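Local coordinates for protein tetraacyldisaccharide 4'-kinase (Aquifex aeolicus, PDB 4EHX) that probably transfers the gamma-phosphate of ATP to the 4'-position of a tetraacyldisaccharide 1-phosphate, making lipid IVA in lipid A biosynthesis, at residues Val38-Lys51 against Asp149-Lys161. Residues are numbered along the deposited sequence; the frame is centred on the assembly and turned at random.
Sequences VISVGNLSVGGSGK and DLNILLLKKKDLK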
ATOM      1  N   VAL A  38       9.699  -0.544 -15.030  1.00 19.43           N
ATOM      2  CA  VAL A  38       9.149   0.079 -13.843  1.00 19.57           C
ATOM      3  C   VAL A  38       7.627   0.066 -13.948  1.00 20.32           C
ATOM      4  O   VAL A  38       7.041   0.567 -14.917  1.00 21.61           O
ATOM      5  CB  VAL A  38       9.629   1.544 -13.704  1.00 19.38           C
ATOM      6  CG1 VAL A  38       8.961   2.207 -12.501  1.00 19.71           C
ATOM      7  CG2 VAL A  38      11.159   1.576 -13.570  1.00 16.36           C
ATOM      8  N   ILE A  39       6.993  -0.531 -12.950  1.00 15.65           N
ATOM      9  CA  ILE A  39       5.550  -0.525 -12.852  1.00 18.77           C
ATOM     10  C   ILE A  39       5.208   0.344 -11.654  1.00 20.79           C
ATOM     11  O   ILE A  39       5.756   0.149 -10.583  1.00 22.73           O
ATOM     12  CB  ILE A  39       5.018  -1.931 -12.586  1.00 19.98           C
ATOM     13  CG1 ILE A  39       5.460  -2.892 -13.701  1.00 22.62           C
ATOM     14  CG2 ILE A  39       3.479  -1.906 -12.442  1.00 16.75           C
ATOM     15  CD1 ILE A  39       5.270  -4.389 -13.338  1.00 22.82           C
ATOM     16  N   SER A  40       4.307   1.305 -11.821  1.00 16.86           N
ATOM     17  CA  SER A  40       3.904   2.116 -10.688  1.00 14.15           C
ATOM     18  C   SER A  40       2.532   1.682 -10.203  1.00 19.57           C
ATOM     19  O   SER A  40       1.636   1.414 -10.999  1.00 19.73           O
ATOM     20  CB  SER A  40       3.881   3.608 -11.053  1.00 15.61           C
ATOM     21  OG  SER A  40       3.476   4.378  -9.934  1.00 17.72           O
ATOM     22  N   VAL A  41       2.383   1.604  -8.884  1.00 21.44           N
ATOM     23  CA  VAL A  41       1.087   1.422  -8.257  1.00 18.02           C
ATOM     24  C   VAL A  41       0.795   2.686  -7.481  1.00 22.51           C
ATOM     25  O   VAL A  41       1.632   3.172  -6.707  1.00 20.47           O
ATOM     26  CB  VAL A  41       1.057   0.178  -7.317  1.00 15.77           C
ATOM     27  CG1 VAL A  41      -0.330   0.067  -6.632  1.00 18.29           C
ATOM     28  CG2 VAL A  41       1.378  -1.076  -8.125  1.00 16.39           C
ATOM     29  N   GLY A  42      -0.388   3.251  -7.688  1.00 18.69           N
ATOM     30  CA  GLY A  42      -0.707   4.479  -7.005  1.00 20.43           C
ATOM     31  C   GLY A  42      -2.193   4.747  -6.908  1.00 24.58           C
ATOM     32  O   GLY A  42      -3.031   3.971  -7.385  1.00 20.59           O
ATOM     33  N   ASN A  43      -2.524   5.856  -6.277  1.00 22.85           N
ATOM     34  CA  ASN A  43      -3.912   6.283  -6.233  1.00 27.11           C
ATOM     35  C   ASN A  43      -4.011   7.804  -6.132  1.00 28.29           C
ATOM     36  O   ASN A  43      -2.990   8.514  -6.125  1.00 24.09           O
ATOM     37  CB  ASN A  43      -4.678   5.572  -5.125  1.00 31.19           C
ATOM     38  CG  ASN A  43      -4.483   6.219  -3.790  1.00 36.40           C
ATOM     39  OD1 ASN A  43      -3.373   6.622  -3.449  1.00 36.80           O
ATOM     40  ND2 ASN A  43      -5.563   6.348  -3.029  1.00 43.21           N
ATOM     41  N   LEU A  44      -5.234   8.305  -6.090  1.00 28.73           N
ATOM     42  CA  LEU A  44      -5.452   9.742  -6.154  1.00 33.01           C
ATOM     43  C   LEU A  44      -5.701  10.343  -4.783  1.00 32.19           C
ATOM     44  O   LEU A  44      -5.605  11.548  -4.612  1.00 36.94           O
ATOM     45  CB  LEU A  44      -6.644  10.062  -7.069  1.00 29.40           C
ATOM     46  CG  LEU A  44      -6.447   9.849  -8.564  1.00 32.39           C
ATOM     47  CD1 LEU A  44      -7.661  10.349  -9.319  1.00 31.38           C
ATOM     48  CD2 LEU A  44      -5.206  10.582  -9.025  1.00 34.05           C
ATOM     49  N   SER A  45      -6.035   9.510  -3.802  1.00 29.84           N
ATOM     50  CA  SER A  45      -6.504  10.040  -2.528  1.00 30.27           C
ATOM     51  C   SER A  45      -5.705   9.566  -1.325  1.00 43.53           C
ATOM     52  O   SER A  45      -5.048   8.523  -1.357  1.00 42.83           O
ATOM     53  CB  SER A  45      -7.969   9.654  -2.312  1.00 34.87           C
ATOM     54  OG  SER A  45      -8.126   8.250  -2.417  1.00 30.46           O
ATOM     55  N   VAL A  46      -5.768  10.353  -0.259  1.00 45.43           N
ATOM     56  CA  VAL A  46      -5.342   9.880   1.047  1.00 52.40           C
ATOM     57  C   VAL A  46      -6.460   8.994   1.602  1.00 49.48           C
ATOM     58  O   VAL A  46      -7.616   9.121   1.194  1.00 45.20           O
ATOM     59  CB  VAL A  46      -5.060  11.053   1.991  1.00 53.02           C
ATOM     60  CG1 VAL A  46      -4.021  11.964   1.370  1.00 49.58           C
ATOM     61  CG2 VAL A  46      -6.339  11.826   2.288  1.00 47.92           C
ATOM     62  N   GLY A  47      -6.121   8.085   2.513  1.00 49.62           N
ATOM     63  CA  GLY A  47      -7.104   7.179   3.084  1.00 52.46           C
ATOM     64  C   GLY A  47      -6.930   5.761   2.571  1.00 56.30           C
ATOM     65  O   GLY A  47      -6.091   5.517   1.706  1.00 53.91           O
ATOM     66  N   GLY A  48      -7.719   4.826   3.103  1.00 53.71           N
ATOM     67  CA  GLY A  48      -7.625   3.425   2.716  1.00 46.87           C
ATOM     68  C   GLY A  48      -7.666   3.273   1.208  1.00 49.33           C
ATOM     69  O   GLY A  48      -8.541   3.839   0.554  1.00 41.50           O
ATOM     70  N   SER A  49      -6.730   2.499   0.658  1.00 45.14           N
ATOM     71  CA  SER A  49      -6.480   2.483  -0.782  1.00 43.86           C
ATOM     72  C   SER A  49      -6.517   1.103  -1.426  1.00 46.19           C
ATOM     73  O   SER A  49      -6.864   0.965  -2.602  1.00 49.45           O
ATOM     74  CB  SER A  49      -5.113   3.104  -1.062  1.00 52.38           C
ATOM     75  OG  SER A  49      -4.832   3.091  -2.449  1.00 73.18           O
ATOM     76  N   GLY A  50      -6.137   0.082  -0.669  1.00 39.49           N
ATOM     77  CA  GLY A  50      -5.956  -1.242  -1.240  1.00 34.70           C
ATOM     78  C   GLY A  50      -4.624  -1.307  -1.956  1.00 33.09           C
ATOM     79  O   GLY A  50      -4.266  -2.327  -2.547  1.00 25.13           O
ATOM     80  N   LYS A  51      -3.867  -0.215  -1.895  1.00 24.43           N
ATOM     81  CA  LYS A  51      -2.586  -0.175  -2.590  1.00 28.63           C
ATOM     82  C   LYS A  51      -1.621  -1.239  -2.064  1.00 19.64           C
ATOM     83  O   LYS A  51      -0.926  -1.887  -2.840  1.00 22.01           O
ATOM     84  CB  LYS A  51      -1.947   1.211  -2.468  1.00 28.73           C
ATOM     85  CG  LYS A  51      -0.575   1.294  -3.077  1.00 38.56           C
ATOM     86  CD  LYS A  51       0.386   2.039  -2.162  1.00 59.18           C
ATOM     87  CE  LYS A  51       0.687   1.230  -0.910  1.00 49.51           C
ATOM     88  NZ  LYS A  51       1.537   1.987   0.033  1.00 46.60           N
ATOM     89  N   ASP A 149       6.855   2.268 -17.048  1.00 18.60           N
ATOM     90  CA  ASP A 149       6.421   1.567 -18.253  1.00 21.38           C
ATOM     91  C   ASP A 149       4.967   1.101 -18.174  1.00 23.64           C
ATOM     92  O   ASP A 149       4.315   0.859 -19.198  1.00 22.10           O
ATOM     93  CB  ASP A 149       7.353   0.385 -18.491  1.00 20.91           C
ATOM     94  CG  ASP A 149       8.794   0.828 -18.625  1.00 28.08           C
ATOM     95  OD1 ASP A 149       9.151   1.387 -19.699  1.00 24.73           O
ATOM     96  OD2 ASP A 149       9.563   0.649 -17.655  1.00 26.07           O
ATOM     97  N   LEU A 150       4.464   0.979 -16.951  1.00 20.48           N
ATOM     98  CA  LEU A 150       3.073   0.625 -16.732  1.00 19.39           C
ATOM     99  C   LEU A 150       2.579   1.392 -15.518  1.00 21.38           C
ATOM    100  O   LEU A 150       3.015   1.136 -14.386  1.00 20.71           O
ATOM    101  CB  LEU A 150       2.924  -0.887 -16.509  1.00 22.08           C
ATOM    102  CG  LEU A 150       1.499  -1.424 -16.266  1.00 23.88           C
ATOM    103  CD1 LEU A 150       0.547  -1.026 -17.395  1.00 21.49           C
ATOM    104  CD2 LEU A 150       1.503  -2.939 -16.101  1.00 23.79           C
ATOM    105  N   ASN A 151       1.667   2.330 -15.765  1.00 20.29           N
ATOM    106  CA  ASN A 151       1.194   3.255 -14.744  1.00 22.03           C
ATOM    107  C   ASN A 151      -0.164   2.792 -14.256  1.00 22.90           C
ATOM    108  O   ASN A 151      -1.171   3.013 -14.926  1.00 20.82           O
ATOM    109  CB  ASN A 151       1.092   4.671 -15.338  1.00 16.30           C
ATOM    110  CG  ASN A 151       1.164   5.738 -14.279  1.00 19.74           C
ATOM    111  OD1 ASN A 151       1.614   5.482 -13.167  1.00 21.24           O
ATOM    112  ND2 ASN A 151       0.726   6.945 -14.613  1.00 19.59           N
ATOM    113  N   ILE A 152      -0.190   2.133 -13.105  1.00 18.63           N
ATOM    114  CA  ILE A 152      -1.423   1.542 -12.597  1.00 17.15           C
ATOM    115  C   ILE A 152      -2.040   2.441 -11.540  1.00 18.98           C
ATOM    116  O   ILE A 152      -1.395   2.785 -10.546  1.00 18.67           O
ATOM    117  CB  ILE A 152      -1.180   0.160 -11.996  1.00 20.50           C
ATOM    118  CG1 ILE A 152      -0.535  -0.762 -13.040  1.00 20.93           C
ATOM    119  CG2 ILE A 152      -2.520  -0.430 -11.497  1.00 19.25           C
ATOM    120  CD1 ILE A 152      -0.180  -2.190 -12.493  1.00 17.30           C
ATOM    121  N   LEU A 153      -3.287   2.836 -11.764  1.00 20.47           N
ATOM    122  CA  LEU A 153      -3.974   3.722 -10.837  1.00 17.77           C
ATOM    123  C   LEU A 153      -5.131   2.995 -10.195  1.00 19.51           C
ATOM    124  O   LEU A 153      -5.994   2.446 -10.889  1.00 21.12           O
ATOM    125  CB  LEU A 153      -4.524   4.944 -11.577  1.00 18.89           C
ATOM    126  CG  LEU A 153      -5.313   5.922 -10.692  1.00 21.27           C
ATOM    127  CD1 LEU A 153      -4.395   6.611  -9.693  1.00 21.32           C
ATOM    128  CD2 LEU A 153      -6.079   6.972 -11.556  1.00 25.38           C
ATOM    129  N   LEU A 154      -5.161   3.011  -8.871  1.00 19.73           N
ATOM    130  CA  LEU A 154      -6.280   2.425  -8.128  1.00 19.27           C
ATOM    131  C   LEU A 154      -7.288   3.510  -7.845  1.00 22.54           C
ATOM    132  O   LEU A 154      -6.915   4.620  -7.440  1.00 24.54           O
ATOM    133  CB  LEU A 154      -5.800   1.830  -6.800  1.00 18.92           C
ATOM    134  CG  LEU A 154      -5.257   0.395  -6.857  1.00 24.62           C
ATOM    135  CD1 LEU A 154      -4.126   0.253  -7.866  1.00 22.11           C
ATOM    136  CD2 LEU A 154      -4.778  -0.015  -5.457  1.00 22.43           C
ATOM    137  N   LEU A 155      -8.559   3.180  -8.043  1.00 23.21           N
ATOM    138  CA  LEU A 155      -9.665   4.101  -7.811  1.00 27.50           C
ATOM    139  C   LEU A 155     -10.743   3.409  -7.007  1.00 33.04           C
ATOM    140  O   LEU A 155     -11.173   2.317  -7.374  1.00 28.04           O
ATOM    141  CB  LEU A 155     -10.302   4.503  -9.140  1.00 28.06           C
ATOM    142  CG  LEU A 155      -9.865   5.705  -9.971  1.00 46.40           C
ATOM    143  CD1 LEU A 155     -10.869   5.824 -11.106  1.00 49.79           C
ATOM    144  CD2 LEU A 155      -9.812   7.002  -9.156  1.00 37.58           C
ATOM    145  N   LYS A 156     -11.213   4.041  -5.937  1.00 26.29           N
ATOM    146  CA  LYS A 156     -12.422   3.545  -5.273  1.00 31.12           C
ATOM    147  C   LYS A 156     -13.620   4.439  -5.564  1.00 34.37           C
ATOM    148  O   LYS A 156     -13.470   5.612  -5.922  1.00 32.51           O
ATOM    149  CB  LYS A 156     -12.212   3.395  -3.768  1.00 31.90           C
ATOM    150  CG  LYS A 156     -11.889   4.680  -3.070  1.00 29.28           C
ATOM    151  CD  LYS A 156     -11.489   4.434  -1.638  1.00 36.18           C
ATOM    152  CE  LYS A 156     -10.978   5.711  -1.009  1.00 35.74           C
ATOM    153  NZ  LYS A 156     -10.500   5.471   0.377  1.00 40.38           N
ATOM    154  N   LYS A 157     -14.819   3.889  -5.417  1.00 28.80           N
ATOM    155  CA  LYS A 157     -16.021   4.647  -5.762  1.00 32.12           C
ATOM    156  C   LYS A 157     -16.020   6.009  -5.063  1.00 31.17           C
ATOM    157  O   LYS A 157     -16.361   7.023  -5.665  1.00 36.01           O
ATOM    158  CB  LYS A 157     -17.290   3.855  -5.417  1.00 33.73           C
ATOM    159  CG  LYS A 157     -18.586   4.546  -5.856  1.00 34.36           C
ATOM    160  CD  LYS A 157     -19.808   3.727  -5.431  1.00 36.56           C
ATOM    161  CE  LYS A 157     -21.111   4.369  -5.876  1.00 45.55           C
ATOM    162  NZ  LYS A 157     -22.286   3.587  -5.390  1.00 47.27           N
ATOM    163  N   LYS A 158     -15.621   6.031  -3.795  1.00 33.69           N
ATOM    164  CA  LYS A 158     -15.581   7.278  -3.019  1.00 33.49           C
ATOM    165  C   LYS A 158     -14.738   8.378  -3.688  1.00 40.65           C
ATOM    166  O   LYS A 158     -15.065   9.573  -3.589  1.00 36.28           O
ATOM    167  CB  LYS A 158     -15.030   6.993  -1.622  1.00 41.58           C
ATOM    168  CG  LYS A 158     -15.133   8.166  -0.650  1.00 50.44           C
ATOM    169  CD  LYS A 158     -14.365   7.862   0.624  1.00 54.19           C
ATOM    170  CE  LYS A 158     -14.465   9.005   1.624  1.00 66.00           C
ATOM    171  NZ  LYS A 158     -13.625   8.752   2.832  1.00 68.68           N
ATOM    172  N   ASP A 159     -13.653   7.979  -4.353  1.00 32.97           N
ATOM    173  CA  ASP A 159     -12.768   8.938  -5.035  1.00 33.07           C
ATOM    174  C   ASP A 159     -13.517   9.772  -6.068  1.00 36.23           C
ATOM    175  O   ASP A 159     -13.269  10.976  -6.207  1.00 36.63           O
ATOM    176  CB  ASP A 159     -11.610   8.218  -5.737  1.00 29.85           C
ATOM    177  CG  ASP A 159     -10.623   7.588  -4.767  1.00 34.62           C
ATOM    178  OD1 ASP A 159     -10.486   8.097  -3.631  1.00 31.25           O
ATOM    179  OD2 ASP A 159      -9.962   6.590  -5.144  1.00 32.06           O
ATOM    180  N   LEU A 160     -14.420   9.129  -6.807  1.00 31.91           N
ATOM    181  CA  LEU A 160     -15.150   9.802  -7.891  1.00 35.66           C
ATOM    182  C   LEU A 160     -16.073  10.907  -7.389  1.00 43.68           C
ATOM    183  O   LEU A 160     -16.483  11.784  -8.155  1.00 43.06           O
ATOM    184  CB  LEU A 160     -15.960   8.789  -8.702  1.00 41.62           C
ATOM    185  CG  LEU A 160     -15.175   7.704  -9.442  1.00 43.03           C
ATOM    186  CD1 LEU A 160     -16.129   6.750 -10.132  1.00 48.52           C
ATOM    187  CD2 LEU A 160     -14.221   8.329 -10.450  1.00 44.06           C
ATOM    188  N   LYS A 161     -16.397  10.869  -6.101  1.00 40.22           N
ATOM    189  CA  LYS A 161     -17.283  11.868  -5.520  1.00 46.40           C
ATOM    190  C   LYS A 161     -16.527  12.856  -4.638  1.00 43.68           C
ATOM    191  O   LYS A 161     -17.135  13.733  -4.037  1.00 45.69           O
ATOM    192  CB  LYS A 161     -18.374  11.179  -4.696  1.00 53.90           C
ATOM    193  CG  LYS A 161     -19.168  10.133  -5.471  1.00 71.45           C
ATOM    194  CD  LYS A 161     -20.106   9.333  -4.568  1.00 76.46           C
ATOM    195  CE  LYS A 161     -19.337   8.377  -3.670  1.00 75.96           C
ATOM    196  NZ  LYS A 161     -20.232   7.404  -2.985  1.00 75.20           N
TER
HETATM  197  O   HOH W   1       0.751   4.527 -10.551  1.00 17.91           O
HETATM  198  O   HOH W   2      -8.215   5.214  -3.504  1.00 28.65           O
HETATM  199  O   HOH W   3      -7.450   6.910  -6.358  1.00 31.38           O
HETATM  200  O   HOH W   4     -10.310   8.347   0.725  1.00 35.77           O
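Strands 38-43 and 150-156 run side by side as parallel neighbours in the P-loop kinase core, and the predicted ATP-binding loop, Ser45 to Lys51, follows the first. At the start Asp149 grips Val38 twice, with N on Val38 O and with OD2, through its anti lone pair, on Val38 N at 2.9 Å; the parallel ladder then runs from Leu150 O to Ser40 N, Ser40 O to Ile152 N and Ile152 O to Gly42 N, and on to Leu154 N on Gly42 O at 2.8 Å. On one face Ile39 CG2 lies beside Ile152 CD1, 3.7 Å away, and farther along Leu154 sets CD2 against Ser49 O, Gly50 and the first helical residue, 3.6 Å from Lys51 CA. The loop is held by residues at and just beyond the second strand. Lys156, extended beyond CG, brings NZ to Gly48 O at 2.6 Å, in the carbonyl plane. Ser45 OG donates to Asp159 OD1 (2.7 Å) on the syn side but 30° out of the carboxylate plane, while OD2 takes Lys156 N from above that plane and two waters, one bridging to Leu44 N and Leu154 O. With an alanine at Asp159, Ser45 OG, Lys156 N and the two waters would probably lose these acceptors. Strand 134-138 flanks 38-43 and strand 182-186 flanks 150-156, while Phe54 of helix 51-61 packs on Val41 and Ile152.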